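Local coordinates for non-toxic crystal protein (Bacillus thuringiensis, PDB 2D42) that forms parasporal crystals without known toxicity, yet closely resembles the beta-pore-forming toxins of the aerolysin and epsilon-toxin type in its fold, at residues V173-Y181 and E192-L203. Numbering follows the deposited sequence.
Sequences VSGNGIIRY and EIVQRVNIIDVL
V197 packs its CG2 against the backbone of G177, 3.8 Å from G177 O, where no side chain pushes it off. This hydrogen-bonded pair belongs to an antiparallel beta hairpin in which 176-181 runs beside 192-198, the pairs I179–Q195 and Y181–I193 repeating the pattern. I179 leans in with CD1 to meet V197 CG1 at 4.1 Å, the side chains crossing at about a right angle. Q195, extended with CG anti to its backbone N (chi1 166°), runs alongside I179 and reaches the rim of the Y181 ring: OE1 lies in the ring plane and accepts from Y181 OH at 2.9 Å, nearly along its C=O axis. I179 CG2 lies over one face of that ring, displaced toward the rim.

On the other face of the hairpin, I178 spreads two branches, CG2 to V194 CG1 (4.0 Å) and CD1 to R196 CB (3.8 Å). R180 lies alongside V194 and ends in a salt bridge from NH1 to E192, though the exact position of the guanidinium end is doubtful.

Where strand gives way to helix, N198 is the N-cap of 199-206: OD1 accepts from I200 N and from the water held by G175 N, while ND2 is hydrogen-bonded to N218 OD1. The turned chain brings I199 N to G175 O (3.0 Å), and I199 CG2 fills the bend at S174, V173 CG1 meeting it across a right angle.

Helix 5-19 packs under the V197 face, Y16 meeting the Y181 ring; strand 23-29 flanks 176-181 on its other edge, and R196 NE forms a salt bridge with D30.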
# COMPACT_ATOMS: atom_id res chain seq x y z
N VAL A 173 -1.16 -11.52 -14.40
CA VAL A 173 -2.34 -12.37 -14.44
C VAL A 173 -2.05 -13.53 -15.38
O VAL A 173 -1.58 -13.33 -16.50
CB VAL A 173 -3.56 -11.57 -14.94
CG1 VAL A 173 -4.72 -12.51 -15.24
CG2 VAL A 173 -3.97 -10.56 -13.87
N SER A 174 -2.32 -14.75 -14.91
CA SER A 174 -2.06 -15.94 -15.70
C SER A 174 -2.90 -17.11 -15.20
O SER A 174 -3.69 -16.97 -14.27
CB SER A 174 -0.57 -16.30 -15.62
OG SER A 174 -0.19 -16.51 -14.27
N GLY A 175 -2.73 -18.28 -15.82
CA GLY A 175 -3.49 -19.44 -15.40
C GLY A 175 -4.51 -19.86 -16.44
O GLY A 175 -4.62 -19.24 -17.50
N ASN A 176 -5.27 -20.90 -16.13
CA ASN A 176 -6.26 -21.44 -17.05
C ASN A 176 -7.68 -21.43 -16.50
O ASN A 176 -7.90 -21.50 -15.29
CB ASN A 176 -5.93 -22.90 -17.41
CG ASN A 176 -4.61 -23.04 -18.14
OD1 ASN A 176 -3.69 -23.69 -17.65
ND2 ASN A 176 -4.52 -22.43 -19.31
N GLY A 177 -8.63 -21.38 -17.43
CA GLY A 177 -10.03 -21.42 -17.07
C GLY A 177 -10.58 -22.67 -17.73
O GLY A 177 -9.93 -23.24 -18.61
N ILE A 178 -11.75 -23.11 -17.31
CA ILE A 178 -12.37 -24.29 -17.89
C ILE A 178 -13.75 -23.88 -18.35
O ILE A 178 -14.50 -23.26 -17.59
CB ILE A 178 -12.53 -25.44 -16.87
CG1 ILE A 178 -11.16 -25.92 -16.39
CG2 ILE A 178 -13.31 -26.58 -17.51
CD1 ILE A 178 -10.25 -26.44 -17.48
N ILE A 179 -14.09 -24.20 -19.59
CA ILE A 179 -15.40 -23.86 -20.12
C ILE A 179 -16.10 -25.11 -20.65
O ILE A 179 -15.52 -25.89 -21.41
CB ILE A 179 -15.29 -22.85 -21.27
CG1 ILE A 179 -14.58 -21.58 -20.78
CG2 ILE A 179 -16.68 -22.51 -21.78
CD1 ILE A 179 -14.32 -20.55 -21.87
N ARG A 180 -17.35 -25.29 -20.22
CA ARG A 180 -18.14 -26.44 -20.64
C ARG A 180 -19.21 -26.04 -21.65
O ARG A 180 -20.01 -25.14 -21.40
CB ARG A 180 -18.81 -27.07 -19.42
CG ARG A 180 -17.83 -27.62 -18.43
CD ARG A 180 -18.52 -28.35 -17.29
NE ARG A 180 -17.63 -29.35 -16.73
CZ ARG A 180 -17.22 -30.42 -17.40
NH1 ARG A 180 -17.64 -30.64 -18.64
NH2 ARG A 180 -16.37 -31.27 -16.84
N TYR A 181 -19.22 -26.72 -22.79
CA TYR A 181 -20.19 -26.47 -23.85
C TYR A 181 -20.83 -27.79 -24.23
O TYR A 181 -20.30 -28.86 -23.94
CB TYR A 181 -19.50 -25.97 -25.12
CG TYR A 181 -18.58 -24.80 -24.98
CD1 TYR A 181 -19.08 -23.49 -24.95
CD2 TYR A 181 -17.20 -24.98 -24.98
CE1 TYR A 181 -18.22 -22.40 -24.93
CE2 TYR A 181 -16.33 -23.89 -24.96
CZ TYR A 181 -16.85 -22.60 -24.94
OH TYR A 181 -15.99 -21.53 -24.95
N GLU A 192 -20.83 -33.20 -25.01
CA GLU A 192 -20.24 -32.09 -24.29
C GLU A 192 -18.81 -31.81 -24.77
O GLU A 192 -18.04 -32.74 -25.04
CB GLU A 192 -20.24 -32.40 -22.79
CG GLU A 192 -19.70 -31.29 -21.90
CD GLU A 192 -19.85 -31.61 -20.42
OE1 GLU A 192 -19.37 -32.68 -20.00
OE2 GLU A 192 -20.46 -30.80 -19.69
N ILE A 193 -18.49 -30.52 -24.91
CA ILE A 193 -17.16 -30.10 -25.33
C ILE A 193 -16.51 -29.34 -24.18
O ILE A 193 -16.94 -28.23 -23.83
CB ILE A 193 -17.21 -29.14 -26.55
CG1 ILE A 193 -17.92 -29.80 -27.73
CG2 ILE A 193 -15.79 -28.75 -26.95
CD1 ILE A 193 -19.44 -29.77 -27.65
N VAL A 194 -15.48 -29.93 -23.58
CA VAL A 194 -14.79 -29.27 -22.48
C VAL A 194 -13.53 -28.63 -23.02
O VAL A 194 -12.69 -29.30 -23.62
CB VAL A 194 -14.41 -30.26 -21.37
CG1 VAL A 194 -13.82 -29.51 -20.19
CG2 VAL A 194 -15.63 -31.04 -20.93
N GLN A 195 -13.40 -27.33 -22.80
CA GLN A 195 -12.25 -26.59 -23.28
C GLN A 195 -11.45 -25.95 -22.14
O GLN A 195 -12.04 -25.39 -21.21
CB GLN A 195 -12.74 -25.50 -24.26
CG GLN A 195 -11.72 -24.42 -24.62
CD GLN A 195 -12.33 -23.24 -25.40
OE1 GLN A 195 -13.37 -22.69 -25.01
NE2 GLN A 195 -11.67 -22.85 -26.48
N ARG A 196 -10.13 -26.06 -22.19
CA ARG A 196 -9.28 -25.42 -21.18
C ARG A 196 -8.68 -24.23 -21.91
O ARG A 196 -8.00 -24.40 -22.92
CB ARG A 196 -8.14 -26.31 -20.69
CG ARG A 196 -7.14 -25.57 -19.80
CD ARG A 196 -5.88 -26.39 -19.49
NE ARG A 196 -6.17 -27.50 -18.60
CZ ARG A 196 -6.04 -28.78 -18.93
NH1 ARG A 196 -5.61 -29.12 -20.14
NH2 ARG A 196 -6.35 -29.72 -18.05
N VAL A 197 -8.94 -23.02 -21.42
CA VAL A 197 -8.43 -21.82 -22.06
C VAL A 197 -7.42 -21.07 -21.21
O VAL A 197 -7.49 -21.09 -19.98
CB VAL A 197 -9.57 -20.83 -22.39
CG1 VAL A 197 -10.58 -21.49 -23.31
CG2 VAL A 197 -10.24 -20.36 -21.10
N ASN A 198 -6.48 -20.41 -21.88
CA ASN A 198 -5.47 -19.64 -21.20
C ASN A 198 -6.15 -18.29 -20.92
O ASN A 198 -6.80 -17.72 -21.81
CB ASN A 198 -4.26 -19.44 -22.11
CG ASN A 198 -3.06 -18.90 -21.37
OD1 ASN A 198 -3.17 -18.03 -20.51
ND2 ASN A 198 -1.88 -19.41 -21.72
N ILE A 199 -6.01 -17.78 -19.70
CA ILE A 199 -6.64 -16.51 -19.36
C ILE A 199 -6.15 -15.36 -20.26
O ILE A 199 -6.87 -14.39 -20.47
CB ILE A 199 -6.41 -16.14 -17.87
CG1 ILE A 199 -7.31 -14.96 -17.48
CG2 ILE A 199 -4.94 -15.77 -17.64
CD1 ILE A 199 -8.81 -15.25 -17.61
N ILE A 200 -4.94 -15.48 -20.80
CA ILE A 200 -4.43 -14.41 -21.66
C ILE A 200 -5.19 -14.34 -22.98
O ILE A 200 -5.36 -13.27 -23.56
CB ILE A 200 -2.91 -14.57 -21.96
CG1 ILE A 200 -2.67 -15.79 -22.86
CG2 ILE A 200 -2.13 -14.70 -20.65
CD1 ILE A 200 -1.23 -15.95 -23.30
N ASP A 201 -5.68 -15.49 -23.45
CA ASP A 201 -6.43 -15.52 -24.69
C ASP A 201 -7.83 -14.96 -24.47
O ASP A 201 -8.42 -14.37 -25.37
CB ASP A 201 -6.52 -16.95 -25.23
CG ASP A 201 -5.16 -17.52 -25.59
OD1 ASP A 201 -4.40 -16.84 -26.31
OD2 ASP A 201 -4.85 -18.65 -25.16
N VAL A 202 -8.34 -15.14 -23.25
CA VAL A 202 -9.66 -14.62 -22.89
C VAL A 202 -9.62 -13.09 -22.89
O VAL A 202 -10.49 -12.43 -23.47
CB VAL A 202 -10.09 -15.11 -21.49
CG1 VAL A 202 -11.34 -14.39 -21.03
CG2 VAL A 202 -10.33 -16.61 -21.52
N LEU A 203 -8.61 -12.54 -22.22
CA LEU A 203 -8.44 -11.09 -22.11
C LEU A 203 -8.19 -10.47 -23.47
O LEU A 203 -8.70 -9.40 -23.78
CB LEU A 203 -7.26 -10.78 -21.17
CG LEU A 203 -7.44 -11.23 -19.72
CD1 LEU A 203 -6.13 -11.15 -18.96
CD2 LEU A 203 -8.50 -10.37 -19.06
O HOH W 1 -1.41 -17.91 -18.46